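Local coordinates for uncharacterized protein TP-0789 domain-containing protein (Nitrosomonas europaea ATCC 19718, PDB 3BUU) that is of unknown function but, as a LolA superfamily member, probably binds lipid or lipoprotein acyl chains in the bacterial cell envelope, at residues 48-60 with 213-227. Numbering follows the deposited sequence.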
ATOM      1  N   VAL A  48       7.215   7.199  -5.447  1.00  8.08           N
ATOM      2  CA  VAL A  48       7.480   5.788  -5.178  1.00  7.71           C
ATOM      3  C   VAL A  48       8.131   5.149  -6.398  1.00  7.06           C
ATOM      4  O   VAL A  48       7.611   5.286  -7.514  1.00  8.05           O
ATOM      5  CB  VAL A  48       6.175   5.058  -4.842  1.00  8.10           C
ATOM      6  CG1 VAL A  48       6.469   3.598  -4.558  1.00 10.59           C
ATOM      7  CG2 VAL A  48       5.534   5.714  -3.626  1.00 10.06           C
ATOM      8  N   LEU A  49       9.253   4.456  -6.167  1.00  6.84           N
ATOM      9  CA  LEU A  49       9.904   3.611  -7.187  1.00  6.51           C
ATOM     10  C   LEU A  49       9.623   2.187  -6.693  1.00  6.05           C
ATOM     11  O   LEU A  49      10.154   1.769  -5.678  1.00  7.43           O
ATOM     12  CB  LEU A  49      11.396   3.901  -7.202  1.00  7.44           C
ATOM     13  CG  LEU A  49      11.764   5.342  -7.546  1.00  8.50           C
ATOM     14  CD1 LEU A  49      13.293   5.511  -7.519  1.00 11.11           C
ATOM     15  CD2 LEU A  49      11.195   5.755  -8.886  1.00 10.95           C
ATOM     16  N   SER A  50       8.792   1.464  -7.431  1.00  6.40           N
ATOM     17  CA  SER A  50       8.284   0.179  -7.011  1.00  7.13           C
ATOM     18  C   SER A  50       8.809  -0.969  -7.882  1.00  6.91           C
ATOM     19  O   SER A  50       8.590  -0.984  -9.108  1.00  6.87           O
ATOM     20  CB  SER A  50       6.778   0.198  -7.076  1.00  8.27           C
ATOM     21  OG  SER A  50       6.201  -1.065  -6.830  1.00  8.33           O
ATOM     22  N   LYS A  51       9.460  -1.950  -7.247  1.00  7.86           N
ATOM     23  CA  LYS A  51       9.953  -3.112  -7.901  1.00  8.20           C
ATOM     24  C   LYS A  51       9.391  -4.359  -7.201  1.00  7.67           C
ATOM     25  O   LYS A  51      10.088  -5.098  -6.505  1.00  8.47           O
ATOM     26  CB  LYS A  51      11.475  -3.099  -7.977  1.00  9.62           C
ATOM     27  CG  LYS A  51      12.026  -4.108  -8.935  1.00 11.60           C
ATOM     28  CD  LYS A  51      13.531  -3.956  -9.064  1.00 11.88           C
ATOM     29  CE  LYS A  51      14.050  -4.858 -10.133  1.00 13.42           C
ATOM     30  NZ  LYS A  51      15.548  -4.775 -10.087  1.00 12.45           N
ATOM     31  N   GLY A  52       8.082  -4.516  -7.342  1.00  9.36           N
ATOM     32  CA  GLY A  52       7.367  -5.611  -6.717  1.00  9.80           C
ATOM     33  C   GLY A  52       7.470  -5.538  -5.206  1.00  8.64           C
ATOM     34  O   GLY A  52       7.547  -4.486  -4.605  1.00 11.35           O
ATOM     35  N   ASN A  53       7.494  -6.686  -4.597  1.00  8.08           N
ATOM     36  CA  ASN A  53       7.630  -6.759  -3.160  1.00  8.51           C
ATOM     37  C   ASN A  53       9.069  -6.940  -2.737  1.00 10.08           C
ATOM     38  O   ASN A  53       9.349  -7.004  -1.537  1.00 12.63           O
ATOM     39  CB  ASN A  53       6.757  -7.873  -2.611  1.00  9.73           C
ATOM     40  CG  ASN A  53       5.300  -7.528  -2.593  1.00  8.60           C
ATOM     41  OD1 ASN A  53       4.906  -6.411  -2.927  1.00  9.33           O
ATOM     42  ND2 ASN A  53       4.483  -8.495  -2.187  1.00 11.90           N
ATOM     43  N   GLU A  54       9.947  -6.973  -3.761  0.50  9.89           N
ATOM     44  CA  GLU A  54      11.421  -7.153  -3.693  0.50 10.88           C
ATOM     45  C   GLU A  54      12.137  -5.931  -3.140  0.50  8.33           C
ATOM     46  O   GLU A  54      12.925  -6.015  -2.204  0.50  9.00           O
ATOM     47  CB  GLU A  54      12.027  -7.607  -5.061  0.50 10.30           C
ATOM     48  CG  GLU A  54      12.038  -6.611  -6.188  0.50 17.54           C
ATOM     49  CD  GLU A  54      12.457  -7.222  -7.491  0.50 15.88           C
ATOM     50  OE1 GLU A  54      13.692  -7.362  -7.688  0.50 22.45           O
ATOM     51  OE2 GLU A  54      11.580  -7.583  -8.325  0.50 21.23           O
ATOM     52  N   ASN A  55      11.889  -4.799  -3.782  1.00  6.99           N
ATOM     53  CA  ASN A  55      12.593  -3.537  -3.550  1.00  6.75           C
ATOM     54  C   ASN A  55      11.673  -2.387  -3.823  1.00  6.38           C
ATOM     55  O   ASN A  55      10.856  -2.438  -4.724  1.00  6.95           O
ATOM     56  CB  ASN A  55      13.809  -3.369  -4.493  1.00  8.72           C
ATOM     57  CG  ASN A  55      14.934  -4.251  -4.139  1.00 12.55           C
ATOM     58  OD1 ASN A  55      15.205  -5.183  -4.855  1.00 16.57           O
ATOM     59  ND2 ASN A  55      15.589  -3.986  -3.025  1.00 13.01           N
ATOM     60  N   SER A  56      11.858  -1.285  -3.079  1.00  6.14           N
ATOM     61  CA  SER A  56      11.207  -0.059  -3.428  1.00  6.10           C
ATOM     62  C   SER A  56      11.942   1.080  -2.743  1.00  5.70           C
ATOM     63  O   SER A  56      12.716   0.876  -1.786  1.00  6.21           O
ATOM     64  CB  SER A  56       9.745  -0.056  -3.049  1.00  6.56           C
ATOM     65  OG  SER A  56       9.600  -0.115  -1.654  1.00  7.20           O
ATOM     66  N   ILE A  57      11.693   2.279  -3.251  1.00  5.73           N
ATOM     67  CA  ILE A  57      12.118   3.517  -2.602  1.00  6.70           C
ATOM     68  C   ILE A  57      10.914   4.425  -2.520  1.00  7.15           C
ATOM     69  O   ILE A  57      10.192   4.609  -3.513  1.00  7.61           O
ATOM     70  CB  ILE A  57      13.231   4.208  -3.408  1.00  7.71           C
ATOM     71  CG1 ILE A  57      14.516   3.390  -3.324  1.00  8.00           C
ATOM     72  CG2 ILE A  57      13.468   5.639  -2.919  1.00  9.63           C
ATOM     73  CD1 ILE A  57      15.567   3.720  -4.368  1.00 10.38           C
ATOM     74  N   VAL A  58      10.702   5.003  -1.342  1.00  7.19           N
ATOM     75  CA  VAL A  58       9.620   5.947  -1.119  1.00  8.13           C
ATOM     76  C   VAL A  58      10.255   7.248  -0.660  1.00  9.27           C
ATOM     77  O   VAL A  58      10.885   7.298   0.394  1.00 11.05           O
ATOM     78  CB  VAL A  58       8.643   5.437  -0.062  1.00  7.73           C
ATOM     79  CG1 VAL A  58       7.541   6.473   0.202  1.00 10.61           C
ATOM     80  CG2 VAL A  58       8.009   4.094  -0.523  1.00  8.92           C
HETATM   81  N   MSE A  59      10.066   8.291  -1.452  1.00  9.02           N
HETATM   82  CA  MSE A  59      10.718   9.597  -1.151  1.00 11.65           C
HETATM   83  C   MSE A  59       9.655  10.638  -0.852  1.00 10.03           C
HETATM   84  O   MSE A  59       8.783  10.839  -1.650  1.00 11.60           O
HETATM   85  CB  MSE A  59      11.511  10.039  -2.365  1.00 11.53           C
HETATM   86  CG  MSE A  59      12.804   9.238  -2.572  1.00 19.84           C
HETATM   87 SE   MSE A  59      13.806   9.527  -4.167  1.00 33.43          SE
HETATM   88  CE  MSE A  59      12.487  10.436  -5.234  1.00 28.39           C
ATOM     89  N   ILE A  60       9.729  11.263   0.322  1.00 10.70           N
ATOM     90  CA  ILE A  60       8.758  12.294   0.715  1.00 10.96           C
ATOM     91  C   ILE A  60       9.093  13.607   0.059  1.00 11.19           C
ATOM     92  O   ILE A  60      10.246  14.047   0.080  1.00 13.55           O
ATOM     93  CB  ILE A  60       8.628  12.482   2.214  1.00 12.77           C
ATOM     94  CG1 ILE A  60       7.478  13.451   2.544  1.00 14.92           C
ATOM     95  CG2 ILE A  60       9.889  12.917   2.798  1.00 17.86           C
ATOM     96  CD1 ILE A  60       6.876  13.221   3.857  1.00 19.01           C
ATOM     97  N   ARG A 213       9.151   1.983 -15.437  1.00  7.59           N
ATOM     98  CA  ARG A 213      10.497   2.541 -15.313  1.00  8.85           C
ATOM     99  C   ARG A 213      11.432   1.402 -15.025  1.00  8.34           C
ATOM    100  O   ARG A 213      11.099   0.571 -14.197  1.00  9.71           O
ATOM    101  CB  ARG A 213      10.552   3.556 -14.133  1.00 10.10           C
ATOM    102  CG  ARG A 213      11.883   4.223 -14.038  1.00 11.75           C
ATOM    103  CD  ARG A 213      11.949   5.478 -13.244  1.00 13.64           C
ATOM    104  NE  ARG A 213      13.349   5.891 -13.138  1.00 12.62           N
ATOM    105  CZ  ARG A 213      13.773   6.922 -12.425  1.00 14.82           C
ATOM    106  NH1 ARG A 213      12.897   7.666 -11.768  1.00 17.16           N
ATOM    107  NH2 ARG A 213      15.069   7.189 -12.340  1.00 15.91           N
ATOM    108  N   ASP A 214      12.603   1.393 -15.638  1.00  8.54           N
ATOM    109  CA  ASP A 214      13.624   0.414 -15.305  1.00  9.00           C
ATOM    110  C   ASP A 214      14.268   0.777 -13.970  1.00  8.24           C
ATOM    111  O   ASP A 214      14.738   1.914 -13.775  1.00  8.70           O
ATOM    112  CB  ASP A 214      14.663   0.380 -16.430  1.00  9.99           C
ATOM    113  CG  ASP A 214      15.633  -0.757 -16.292  1.00 14.74           C
ATOM    114  OD1 ASP A 214      15.356  -1.743 -15.582  1.00 23.29           O
ATOM    115  OD2 ASP A 214      16.643  -0.706 -16.979  1.00 18.54           O
ATOM    116  N   LEU A 215      14.278  -0.163 -13.038  1.00  7.23           N
ATOM    117  CA  LEU A 215      14.795   0.097 -11.705  1.00  8.00           C
ATOM    118  C   LEU A 215      15.897  -0.906 -11.417  1.00  8.02           C
ATOM    119  O   LEU A 215      15.634  -2.010 -10.920  1.00  9.64           O
ATOM    120  CB  LEU A 215      13.682   0.005 -10.650  1.00  8.28           C
ATOM    121  CG  LEU A 215      12.533   1.027 -10.868  1.00  7.85           C
ATOM    122  CD1 LEU A 215      11.417   0.723  -9.862  1.00  8.56           C
ATOM    123  CD2 LEU A 215      13.011   2.443 -10.706  1.00  9.51           C
ATOM    124  N   PRO A 216      17.136  -0.551 -11.755  1.00  7.37           N
ATOM    125  CA  PRO A 216      18.233  -1.484 -11.540  1.00  7.91           C
ATOM    126  C   PRO A 216      18.388  -1.852 -10.096  1.00  7.53           C
ATOM    127  O   PRO A 216      18.228  -1.024  -9.179  1.00  7.82           O
ATOM    128  CB  PRO A 216      19.461  -0.703 -12.043  1.00  9.02           C
ATOM    129  CG  PRO A 216      18.941   0.322 -12.936  1.00  9.62           C
ATOM    130  CD  PRO A 216      17.601   0.730 -12.324  1.00  8.13           C
ATOM    131  N   ASP A 217      18.782  -3.086  -9.862  1.00  9.04           N
ATOM    132  CA  ASP A 217      19.066  -3.530  -8.495  1.00  9.40           C
ATOM    133  C   ASP A 217      20.012  -2.570  -7.763  1.00  9.40           C
ATOM    134  O   ASP A 217      19.900  -2.346  -6.570  1.00  9.67           O
ATOM    135  CB  ASP A 217      19.653  -4.959  -8.524  1.00 11.02           C
ATOM    136  CG  ASP A 217      19.770  -5.547  -7.154  1.00 13.92           C
ATOM    137  OD1 ASP A 217      18.744  -5.891  -6.540  1.00 16.16           O
ATOM    138  OD2 ASP A 217      20.920  -5.685  -6.699  1.00 15.98           O
ATOM    139  N   LYS A 218      20.971  -2.014  -8.501  1.00  9.47           N
ATOM    140  CA  LYS A 218      21.973  -1.181  -7.929  1.00 11.83           C
ATOM    141  C   LYS A 218      21.503   0.179  -7.416  1.00 10.62           C
ATOM    142  O   LYS A 218      22.238   0.843  -6.750  1.00 12.74           O
ATOM    143  CB  LYS A 218      23.116  -1.006  -8.961  1.00 13.28           C
ATOM    144  CG  LYS A 218      23.962  -2.262  -9.167  1.00 17.77           C
ATOM    145  CD  LYS A 218      24.979  -2.172 -10.368  1.00 18.57           C
ATOM    146  CE  LYS A 218      25.693  -3.487 -10.652  1.00 23.47           C
ATOM    147  NZ  LYS A 218      26.223  -4.052  -9.376  1.00 28.41           N
ATOM    148  N   ILE A 219      20.277   0.602  -7.682  1.00  8.28           N
ATOM    149  CA  ILE A 219      19.767   1.829  -7.027  1.00  8.50           C
ATOM    150  C   ILE A 219      19.271   1.574  -5.614  1.00  7.86           C
ATOM    151  O   ILE A 219      19.078   2.519  -4.845  1.00  8.15           O
ATOM    152  CB  ILE A 219      18.659   2.610  -7.828  1.00  8.11           C
ATOM    153  CG1 ILE A 219      17.296   1.884  -7.820  1.00  9.38           C
ATOM    154  CG2 ILE A 219      19.167   2.940  -9.217  1.00  9.49           C
ATOM    155  CD1 ILE A 219      16.172   2.745  -8.444  1.00  9.45           C
ATOM    156  N   PHE A 220      19.067   0.309  -5.239  1.00  7.88           N
ATOM    157  CA  PHE A 220      18.426   0.014  -3.958  1.00  8.67           C
ATOM    158  C   PHE A 220      19.493  -0.129  -2.898  1.00  9.35           C
ATOM    159  O   PHE A 220      19.721  -1.209  -2.352  1.00 11.67           O
ATOM    160  CB  PHE A 220      17.524  -1.193  -4.123  1.00  9.61           C
ATOM    161  CG  PHE A 220      16.367  -0.908  -5.025  1.00  7.85           C
ATOM    162  CD1 PHE A 220      15.331  -0.070  -4.598  1.00  8.53           C
ATOM    163  CD2 PHE A 220      16.333  -1.415  -6.307  1.00  8.07           C
ATOM    164  CE1 PHE A 220      14.269   0.212  -5.455  1.00  8.05           C
ATOM    165  CE2 PHE A 220      15.298  -1.144  -7.156  1.00  8.29           C
ATOM    166  CZ  PHE A 220      14.248  -0.329  -6.739  1.00  7.68           C
ATOM    167  N   THR A 221      20.170   0.998  -2.616  1.00 10.68           N
ATOM    168  CA  THR A 221      21.290   1.041  -1.653  1.00 11.49           C
ATOM    169  C   THR A 221      21.252   2.350  -0.869  1.00 11.68           C
ATOM    170  O   THR A 221      20.697   3.352  -1.301  1.00 12.87           O
ATOM    171  CB  THR A 221      22.646   1.004  -2.353  1.00 13.24           C
ATOM    172  OG1 THR A 221      22.859   2.259  -3.012  1.00 14.16           O
ATOM    173  CG2 THR A 221      22.771  -0.178  -3.304  1.00 14.50           C
ATOM    174  N   LYS A 222      21.894   2.313   0.299  1.00 13.87           N
ATOM    175  CA  LYS A 222      22.057   3.501   1.111  1.00 14.75           C
ATOM    176  C   LYS A 222      22.826   4.603   0.406  1.00 14.24           C
ATOM    177  O   LYS A 222      22.478   5.761   0.518  1.00 15.82           O
ATOM    178  CB  LYS A 222      22.733   3.134   2.429  1.00 17.17           C
ATOM    179  CG  LYS A 222      21.976   2.099   3.242  1.00 18.13           C
ATOM    180  CD  LYS A 222      22.747   1.809   4.528  1.00 22.41           C
ATOM    181  CE  LYS A 222      22.108   0.680   5.322  1.00 25.47           C
ATOM    182  NZ  LYS A 222      22.825   0.467   6.614  1.00 30.23           N
ATOM    183  N   ASP A 223      23.790   4.227  -0.431  1.00 14.19           N
ATOM    184  CA  ASP A 223      24.573   5.225  -1.152  1.00 14.88           C
ATOM    185  C   ASP A 223      23.743   6.000  -2.164  1.00 13.32           C
ATOM    186  O   ASP A 223      23.929   7.205  -2.326  1.00 14.38           O
ATOM    187  CB  ASP A 223      25.766   4.580  -1.838  1.00 16.97           C
ATOM    188  CG  ASP A 223      26.830   4.187  -0.867  1.00 21.02           C
ATOM    189  OD1 ASP A 223      27.006   4.884   0.163  1.00 21.91           O
ATOM    190  OD2 ASP A 223      27.481   3.157  -1.123  1.00 26.04           O
ATOM    191  N   TYR A 224      22.791   5.318  -2.824  1.00 11.90           N
ATOM    192  CA  TYR A 224      21.974   5.988  -3.791  1.00 11.93           C
ATOM    193  C   TYR A 224      21.135   7.098  -3.120  1.00 10.85           C
ATOM    194  O   TYR A 224      20.778   8.088  -3.735  1.00 13.46           O
ATOM    195  CB  TYR A 224      21.130   4.940  -4.498  1.00 12.22           C
ATOM    196  CG  TYR A 224      20.198   5.458  -5.538  1.00 10.06           C
ATOM    197  CD1 TYR A 224      20.654   5.780  -6.821  1.00 10.83           C
ATOM    198  CD2 TYR A 224      18.859   5.642  -5.263  1.00 10.25           C
ATOM    199  CE1 TYR A 224      19.769   6.253  -7.788  1.00 10.24           C
ATOM    200  CE2 TYR A 224      17.961   6.112  -6.223  1.00 10.66           C
ATOM    201  CZ  TYR A 224      18.430   6.407  -7.489  1.00 10.96           C
ATOM    202  OH  TYR A 224      17.544   6.836  -8.443  1.00 13.87           O
ATOM    203  N   LEU A 225      20.793   6.894  -1.841  1.00 13.05           N
ATOM    204  CA  LEU A 225      19.902   7.824  -1.128  1.00 13.81           C
ATOM    205  C   LEU A 225      20.629   8.881  -0.285  1.00 14.63           C
ATOM    206  O   LEU A 225      20.010   9.575   0.513  1.00 17.18           O
ATOM    207  CB  LEU A 225      18.881   7.030  -0.308  1.00 14.23           C
ATOM    208  CG  LEU A 225      17.882   6.268  -1.175  1.00 15.77           C
ATOM    209  CD1 LEU A 225      17.018   5.387  -0.288  1.00 15.93           C
ATOM    210  CD2 LEU A 225      17.010   7.260  -1.914  1.00 16.99           C
ATOM    211  N   LYS A 226      21.944   9.013  -0.447  1.00 15.28           N
ATOM    212  CA  LYS A 226      22.722  10.010   0.306  1.00 16.94           C
ATOM    213  C   LYS A 226      22.578  11.338  -0.412  1.00 16.19           C
ATOM    214  O   LYS A 226      23.230  11.579  -1.415  1.00 16.66           O
ATOM    215  CB  LYS A 226      24.174   9.586   0.452  1.00 17.80           C
ATOM    216  CG  LYS A 226      24.876  10.491   1.447  1.00 20.84           C
ATOM    217  CD  LYS A 226      26.168   9.912   1.978  1.00 24.71           C
ATOM    218  CE  LYS A 226      26.806  10.850   2.983  1.00 23.69           C
ATOM    219  NZ  LYS A 226      26.450  10.510   4.353  1.00 25.06           N
ATOM    220  N   ARG A 227      21.636  12.149   0.046  1.00 15.02           N
ATOM    221  CA  ARG A 227      21.274  13.388  -0.672  1.00 14.30           C
ATOM    222  C   ARG A 227      21.103  14.535   0.281  1.00 14.51           C
ATOM    223  O   ARG A 227      20.917  14.322   1.488  1.00 15.76           O
ATOM    224  CB  ARG A 227      19.987  13.212  -1.455  1.00 15.84           C
ATOM    225  CG  ARG A 227      20.114  12.148  -2.487  1.00 17.79           C
ATOM    226  CD  ARG A 227      18.857  11.877  -3.138  1.00 22.56           C
ATOM    227  NE  ARG A 227      18.998  10.660  -3.916  1.00 23.95           N
ATOM    228  CZ  ARG A 227      18.296  10.398  -5.002  1.00 25.75           C
ATOM    229  NH1 ARG A 227      17.404  11.285  -5.462  1.00 26.79           N
ATOM    230  NH2 ARG A 227      18.500   9.262  -5.630  1.00 23.65           N
TER
HETATM  231  O   HOH W   1      16.386  -5.507  -7.561  1.00 16.94           O
HETATM  232  O   HOH W   2      15.723  -4.373 -13.439  1.00 25.74           O
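Phe-220 lays its ring against Asn-55, whose CB stands 3.4 Å from the ring centroid and 5° off the normal, a CH-pi contact over the face. The Asn-55 amide stacks on the same ring, planes 18° apart, while its ND2 bonds to Met-73 O on the next strand. Ile-219 CG1 lies over the opposite face, and Ile-57 brings CG1 to 3.8 Å from Phe-220 CD1. With an alanine in place of Phe-220, Asn-55 CB and Ile-57 CG1 would probably face a gap between hairpin and loop. That hairpin, strands 39-51 and 55-62 with a classic beta bulge where Glu-54 and Asn-55 face Lys-51, belongs to the antiparallel LolA-like fold; the chain after strand 202-212 packs across it. Lys-51, its chain extended beyond CG, passes Phe-220 CE2, and its NZ donates a hydrogen bond to Leu-215 O at 2.9 Å, nearly in line with the carbonyl (167°). One water accepts from Lys-51 NZ at 2.8 Å and adjoins Asn-55 OD1 and Asp-217 OD1. Leu-49 CB meets Leu-215 CD2, and Ile-57 CG2 reaches Leu-225 CD2. Phe-220 centres an inverse gamma turn after 3-10 segment 217-219, with a weak Thr-221 N to Ile-219 O bond across it.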